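Side-chain contacts in DUF1573 domain-containing protein (Porphyromonas gingivalis, PDB 2QSV), which is of unknown function, tentatively linked to cysteine-type peptidases, and is represented here by its C-terminal part, two tandem immunoglobulin-like domains: residues P13-M16 / P17-G21; A182-P185 / Q186-K189. One frame throughout, in Å; residues are numbered along the deposited sequence. Where two conformers were deposited one is given.

Contact 1 (P13-M16 / P17-G21); sequences PISM and PEDEG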
ATOM      1  N   PRO A  13     -10.557   0.729   0.167  1.00 30.60           N
ATOM      2  CA  PRO A  13     -10.809  -0.601  -0.414  1.00 30.92           C
ATOM      3  C   PRO A  13     -10.279  -0.682  -1.879  1.00 29.86           C
ATOM      4  O   PRO A  13     -10.072   0.365  -2.524  1.00 28.75           O
ATOM      5  CB  PRO A  13     -12.330  -0.740  -0.384  1.00 30.69           C
ATOM      6  CG  PRO A  13     -12.870   0.672  -0.215  1.00 32.30           C
ATOM      7  CD  PRO A  13     -11.791   1.473   0.478  1.00 31.18           C
ATOM      8  N   ILE A  14     -10.104  -1.899  -2.388  1.00 29.72           N
ATOM      9  CA  ILE A  14      -9.904  -2.122  -3.836  1.00 29.18           C
ATOM     10  C   ILE A  14     -10.931  -1.295  -4.583  1.00 28.90           C
ATOM     11  O   ILE A  14     -12.141  -1.383  -4.308  1.00 27.83           O
ATOM     12  CB  ILE A  14     -10.125  -3.571  -4.226  1.00 30.13           C
ATOM     13  CG1 ILE A  14      -9.230  -4.474  -3.369  1.00 30.80           C
ATOM     14  CG2 ILE A  14      -9.861  -3.773  -5.757  1.00 29.02           C
ATOM     15  CD1 ILE A  14      -9.768  -5.873  -3.194  1.00 34.07           C
ATOM     16  N   SER A  15     -10.448  -0.460  -5.496  1.00 27.88           N
ATOM     17  CA  SER A  15     -11.310   0.502  -6.184  1.00 27.94           C
ATOM     18  C   SER A  15     -11.028   0.595  -7.659  1.00 28.29           C
ATOM     19  O   SER A  15      -9.866   0.472  -8.087  1.00 25.96           O
ATOM     20  CB  SER A  15     -11.073   1.916  -5.633  1.00 28.19           C
ATOM     21  OG  SER A  15     -11.358   2.001  -4.258  1.00 28.84           O
HETATM   22  N   MSE A  16     -12.094   0.873  -8.411  1.00 29.12           N
HETATM   23  CA  MSE A  16     -11.994   1.284  -9.811  1.00 31.22           C
HETATM   24  C   MSE A  16     -11.996   2.818  -9.919  1.00 31.92           C
HETATM   25  O   MSE A  16     -12.386   3.507  -8.964  1.00 31.48           O
HETATM   26  CB  MSE A  16     -13.123   0.675 -10.611  1.00 31.41           C
HETATM   27  CG  MSE A  16     -13.060  -0.828 -10.634  1.00 35.18           C
HETATM   28 SE   MSE A  16     -14.603  -1.499 -11.590  0.60 45.95          SE
HETATM   29  CE  MSE A  16     -14.125  -3.366 -11.657  1.00 43.62           C
ATOM     30  N   PRO A  17     -11.514   3.370 -11.060  1.00 33.39           N
ATOM     31  CA  PRO A  17     -11.338   4.827 -11.102  1.00 34.62           C
ATOM     32  C   PRO A  17     -12.565   5.652 -10.751  1.00 36.67           C
ATOM     33  O   PRO A  17     -12.409   6.762 -10.268  1.00 36.52           O
ATOM     34  CB  PRO A  17     -10.947   5.093 -12.553  1.00 34.63           C
ATOM     35  CG  PRO A  17     -10.269   3.843 -12.979  1.00 35.56           C
ATOM     36  CD  PRO A  17     -11.045   2.721 -12.302  1.00 32.33           C
ATOM     37  N   GLU A  18     -13.764   5.128 -11.003  1.00 39.08           N
ATOM     38  CA  GLU A  18     -15.001   5.865 -10.731  1.00 42.71           C
ATOM     39  C   GLU A  18     -15.591   5.623  -9.342  1.00 43.56           C
ATOM     40  O   GLU A  18     -16.586   6.265  -8.963  1.00 44.13           O
ATOM     41  CB  GLU A  18     -16.067   5.547 -11.787  1.00 43.27           C
ATOM     42  CG  GLU A  18     -15.761   6.112 -13.179  1.00 49.67           C
ATOM     43  CD  GLU A  18     -15.830   7.660 -13.260  1.00 60.17           C
ATOM     44  OE1 GLU A  18     -15.568   8.357 -12.238  1.00 63.82           O
ATOM     45  OE2 GLU A  18     -16.137   8.190 -14.368  1.00 63.39           O
ATOM     46  N   ASP A  19     -15.004   4.697  -8.589  1.00 43.92           N
ATOM     47  CA  ASP A  19     -15.457   4.450  -7.223  1.00 44.71           C
ATOM     48  C   ASP A  19     -15.382   5.685  -6.330  1.00 45.18           C
ATOM     49  O   ASP A  19     -14.510   6.536  -6.471  1.00 44.65           O
ATOM     50  CB  ASP A  19     -14.734   3.255  -6.599  1.00 43.88           C
ATOM     51  CG  ASP A  19     -15.243   1.945  -7.143  1.00 45.63           C
ATOM     52  OD1 ASP A  19     -16.267   1.976  -7.846  1.00 50.84           O
ATOM     53  OD2 ASP A  19     -14.659   0.882  -6.907  1.00 44.18           O
ATOM     54  N   GLU A  20     -16.353   5.772  -5.437  1.00 47.04           N
ATOM     55  CA  GLU A  20     -16.335   6.723  -4.343  1.00 48.74           C
ATOM     56  C   GLU A  20     -15.879   5.937  -3.128  1.00 48.46           C
ATOM     57  O   GLU A  20     -15.804   4.706  -3.171  1.00 49.37           O
ATOM     58  CB  GLU A  20     -17.734   7.304  -4.143  1.00 49.34           C
ATOM     59  CG  GLU A  20     -18.323   7.844  -5.444  1.00 54.17           C
ATOM     60  CD  GLU A  20     -19.104   9.146  -5.271  1.00 61.10           C
ATOM     61  OE1 GLU A  20     -20.239   9.109  -4.719  1.00 62.71           O
ATOM     62  OE2 GLU A  20     -18.586  10.204  -5.716  1.00 64.99           O
ATOM     63  N   GLY A  21     -15.558   6.618  -2.046  1.00 47.60           N
ATOM     64  CA  GLY A  21     -15.018   5.909  -0.901  1.00 46.53           C
ATOM     65  C   GLY A  21     -14.438   6.906   0.055  1.00 45.22           C
ATOM     66  O   GLY A  21     -14.104   8.014  -0.336  1.00 44.68           O
TER
HETATM   67  O   HOH W   1     -14.778  -0.119  -4.254  1.00 44.28           O
HETATM   68  O   HOH W   2     -14.127  -2.143  -6.507  1.00 49.45           O
HETATM   69  O   HOH W   3     -13.668   2.695  -2.810  1.00 46.69           O
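Met-16 and Asp-19 close a type I beta turn in the loop joining strands 9-11 and 22-29 of the first Ig-like domain, and they bond to each other twice. Pro-17 takes the first inner corner of that turn. Pro-17 CD lies 3.4 Å from Met-16 CB, a closeness set largely by the peptide link between them, while the extended selenomethionine chain of Met-16 leads away to Val-106, Phe-109 and Pro-110. Glu-18 fills the second corner and its carboxylate points off the loop.

Asp-19 then brings the chain back. Asp-19 N donates to Met-16 O at 2.9 Å, the turn's own bond, and the side chain returns the grip: CG stands anti to its own carbonyl carbon (chi1 -75°), which folds the carboxylate back over the turn, and Met-16 N donates to Asp-19 OD2 at 3.0 Å. That bond is nearly straight at the hydrogen (169°), yet it meets OD2 from well above the carboxylate plane. Asp-19 OD2 also sits 3.4 Å from Ser-15 CA. Two waters lie within bonding distance of both OD2 and Ile-14 O and may link them, though each has more acceptors in reach than protons to give.

Past the turn, Glu-20 takes part through its backbone carbonyl, which accepts from a water. The same water donates to Ser-15 OG at 2.8 Å, and that hydroxyl in turn donates to Pro-13 O at 2.7 Å.

Contact 2 (A182-P185 / Q186-K189); sequences AVDP and QVMK
The carboxylate of Asp-184 carries Val-187 on one face: Val-187 CG2 stands over the CG-OD2 side of the group, 3.6 Å from Asp-184 OD2. Nothing from 186-189 lies over the other face. At the OD1 end Gln-186 approaches from the same side as the valine methyl, tilted out of the plane, with Gln-186 N 3.2 Å from Asp-184 OD1 in a weak hydrogen bond. The second flat group, the amide of Gln-186, is turned 55° from the carboxylate, and the face of its NE2 end looks onto Pro-185 C.

This is an N-cap. Asp-184 ends the run out of strand 176-183, and Pro-185 opens helix 185-190, where its lack of an N-H costs no helix bond. With CG anti to the backbone N (chi1 -166°), the carboxylate swings forward beside the first turn. Asp-184 O starts the helix bonding: Met-188 N reaches it at 3.3 Å in the plane of the carbonyl, and Val-187 N adds a weak bond. Lys-189 N follows on Pro-185 O at 2.9 Å.

On the buried side, the selenomethionine Met-188 bends at its last torsion (chi3 51°). Met-188 SE comes 3.7 Å from Val-183 CG1 and also lies near Pro-185 CA. Both side chains pack on Ile-196 of strand 195-204, so the short helix lies against that strand of its own Ig-like domain.

A carboxylate at the N-terminal end of a helix probably gains from the helix dipole, which would favour its charged form, even though the capping hydrogen bond to OD1 is weak.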
ATOM      1  N   ALA A 182      13.542 -12.240  -2.765  1.00 21.69           N
ATOM      2  CA  ALA A 182      14.699 -12.367  -1.862  1.00 23.68           C
ATOM      3  C   ALA A 182      14.303 -11.994  -0.415  1.00 24.39           C
ATOM      4  O   ALA A 182      13.558 -11.013  -0.208  1.00 24.25           O
ATOM      5  CB  ALA A 182      15.887 -11.528  -2.358  1.00 22.67           C
ATOM      6  N   VAL A 183      14.710 -12.821   0.548  1.00 25.94           N
ATOM      7  CA  VAL A 183      14.505 -12.535   1.986  1.00 28.08           C
ATOM      8  C   VAL A 183      15.880 -12.311   2.642  1.00 29.36           C
ATOM      9  O   VAL A 183      16.789 -13.111   2.443  1.00 29.46           O
ATOM     10  CB  VAL A 183      13.657 -13.607   2.716  1.00 28.18           C
ATOM     11  CG1 VAL A 183      13.644 -13.392   4.305  1.00 29.51           C
ATOM     12  CG2 VAL A 183      12.251 -13.587   2.182  1.00 28.32           C
ATOM     13  N   ASP A 184      16.024 -11.186   3.361  1.00 30.21           N
ATOM     14  CA  ASP A 184      17.278 -10.784   4.003  1.00 31.65           C
ATOM     15  C   ASP A 184      17.184 -11.088   5.511  1.00 31.78           C
ATOM     16  O   ASP A 184      16.525 -10.340   6.255  1.00 31.50           O
ATOM     17  CB  ASP A 184      17.557  -9.290   3.748  1.00 32.25           C
ATOM     18  CG  ASP A 184      19.028  -8.859   4.081  1.00 35.48           C
ATOM     19  OD1 ASP A 184      19.754  -9.535   4.855  1.00 37.29           O
ATOM     20  OD2 ASP A 184      19.449  -7.798   3.565  1.00 38.12           O
ATOM     21  N   PRO A 185      17.814 -12.196   5.961  1.00 31.47           N
ATOM     22  CA  PRO A 185      17.762 -12.573   7.376  1.00 32.10           C
ATOM     23  C   PRO A 185      18.481 -11.560   8.299  1.00 32.00           C
ATOM     24  O   PRO A 185      18.173 -11.522   9.485  1.00 31.76           O
ATOM     25  CB  PRO A 185      18.496 -13.924   7.420  1.00 31.40           C
ATOM     26  CG  PRO A 185      19.393 -13.886   6.265  1.00 31.91           C
ATOM     27  CD  PRO A 185      18.676 -13.108   5.192  1.00 31.91           C
ATOM     28  N   GLN A 186      19.449 -10.821   7.763  1.00 33.41           N
ATOM     29  CA  GLN A 186      20.131  -9.754   8.518  1.00 35.88           C
ATOM     30  C   GLN A 186      19.202  -8.589   8.874  1.00 35.52           C
ATOM     31  O   GLN A 186      19.376  -7.955   9.942  1.00 36.20           O
ATOM     32  CB  GLN A 186      21.380  -9.241   7.784  1.00 36.09           C
ATOM     33  CG  GLN A 186      22.400 -10.344   7.475  1.00 43.09           C
ATOM     34  CD  GLN A 186      22.683 -11.298   8.665  1.00 49.04           C
ATOM     35  OE1 GLN A 186      23.048 -10.861   9.753  1.00 51.96           O
ATOM     36  NE2 GLN A 186      22.535 -12.603   8.440  1.00 49.87           N
ATOM     37  N   VAL A 187      18.217  -8.324   8.006  1.00 34.02           N
ATOM     38  CA  VAL A 187      17.214  -7.303   8.258  1.00 33.76           C
ATOM     39  C   VAL A 187      16.303  -7.823   9.331  1.00 35.81           C
ATOM     40  O   VAL A 187      15.991  -7.092  10.259  1.00 35.97           O
ATOM     41  CB  VAL A 187      16.424  -6.855   6.957  1.00 33.20           C
ATOM     42  CG1 VAL A 187      15.229  -5.959   7.290  1.00 30.97           C
ATOM     43  CG2 VAL A 187      17.350  -6.134   6.008  1.00 29.65           C
HETATM   44  N   MSE A 188      15.895  -9.088   9.229  1.00 37.09           N
HETATM   45  CA  MSE A 188      15.043  -9.712  10.244  1.00 39.33           C
HETATM   46  C   MSE A 188      15.705  -9.699  11.638  1.00 41.57           C
HETATM   47  O   MSE A 188      15.042  -9.443  12.648  1.00 41.17           O
HETATM   48  CB  MSE A 188      14.712 -11.162   9.870  1.00 38.83           C
HETATM   49  CG  MSE A 188      14.020 -11.336   8.528  1.00 36.89           C
HETATM   50 SE   MSE A 188      13.921 -13.227   8.023  0.60 33.84          SE
HETATM   51  CE  MSE A 188      13.154 -14.097   9.601  1.00 27.67           C
ATOM     52  N   LYS A 189      17.004  -9.993  11.681  0.50 42.59           N
ATOM     53  CA  LYS A 189      17.750  -9.936  12.927  0.50 43.97           C
ATOM     54  C   LYS A 189      17.811  -8.499  13.469  0.50 44.99           C
ATOM     55  O   LYS A 189      17.365  -8.250  14.590  0.50 45.33           O
ATOM     56  CB  LYS A 189      19.137 -10.555  12.773  0.50 43.60           C
ATOM     57  CG  LYS A 189      19.131 -12.042  12.998  0.50 43.12           C
ATOM     58  CD  LYS A 189      20.488 -12.659  12.809  0.50 43.80           C
ATOM     59  CE  LYS A 189      20.913 -12.598  11.368  0.50 43.69           C
ATOM     60  NZ  LYS A 189      21.854 -13.707  11.041  0.50 45.48           N
TER

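In the fold
Contact 1 comes first along the chain and contact 2 near its end, on opposite sides of the molecule's centre. Their centres are 35 Å apart and their nearest atoms about 24 Å. Each belongs to a different Ig-like domain, and the two domains repeat one plan: a four-stranded antiparallel sheet and a mixed five-stranded one. Contact 1 lies in the connection from strand 9-11 to strand 22-29, between the two sheets of the first domain; contact 2 covers the start of the one from strand 176-183 to strand 195-204 in the second. Both therefore shape sheet-to-sheet connections, one by a turn, the other by a short helix whose Val-187 side chain is about 8 Å from the bound sodium ion.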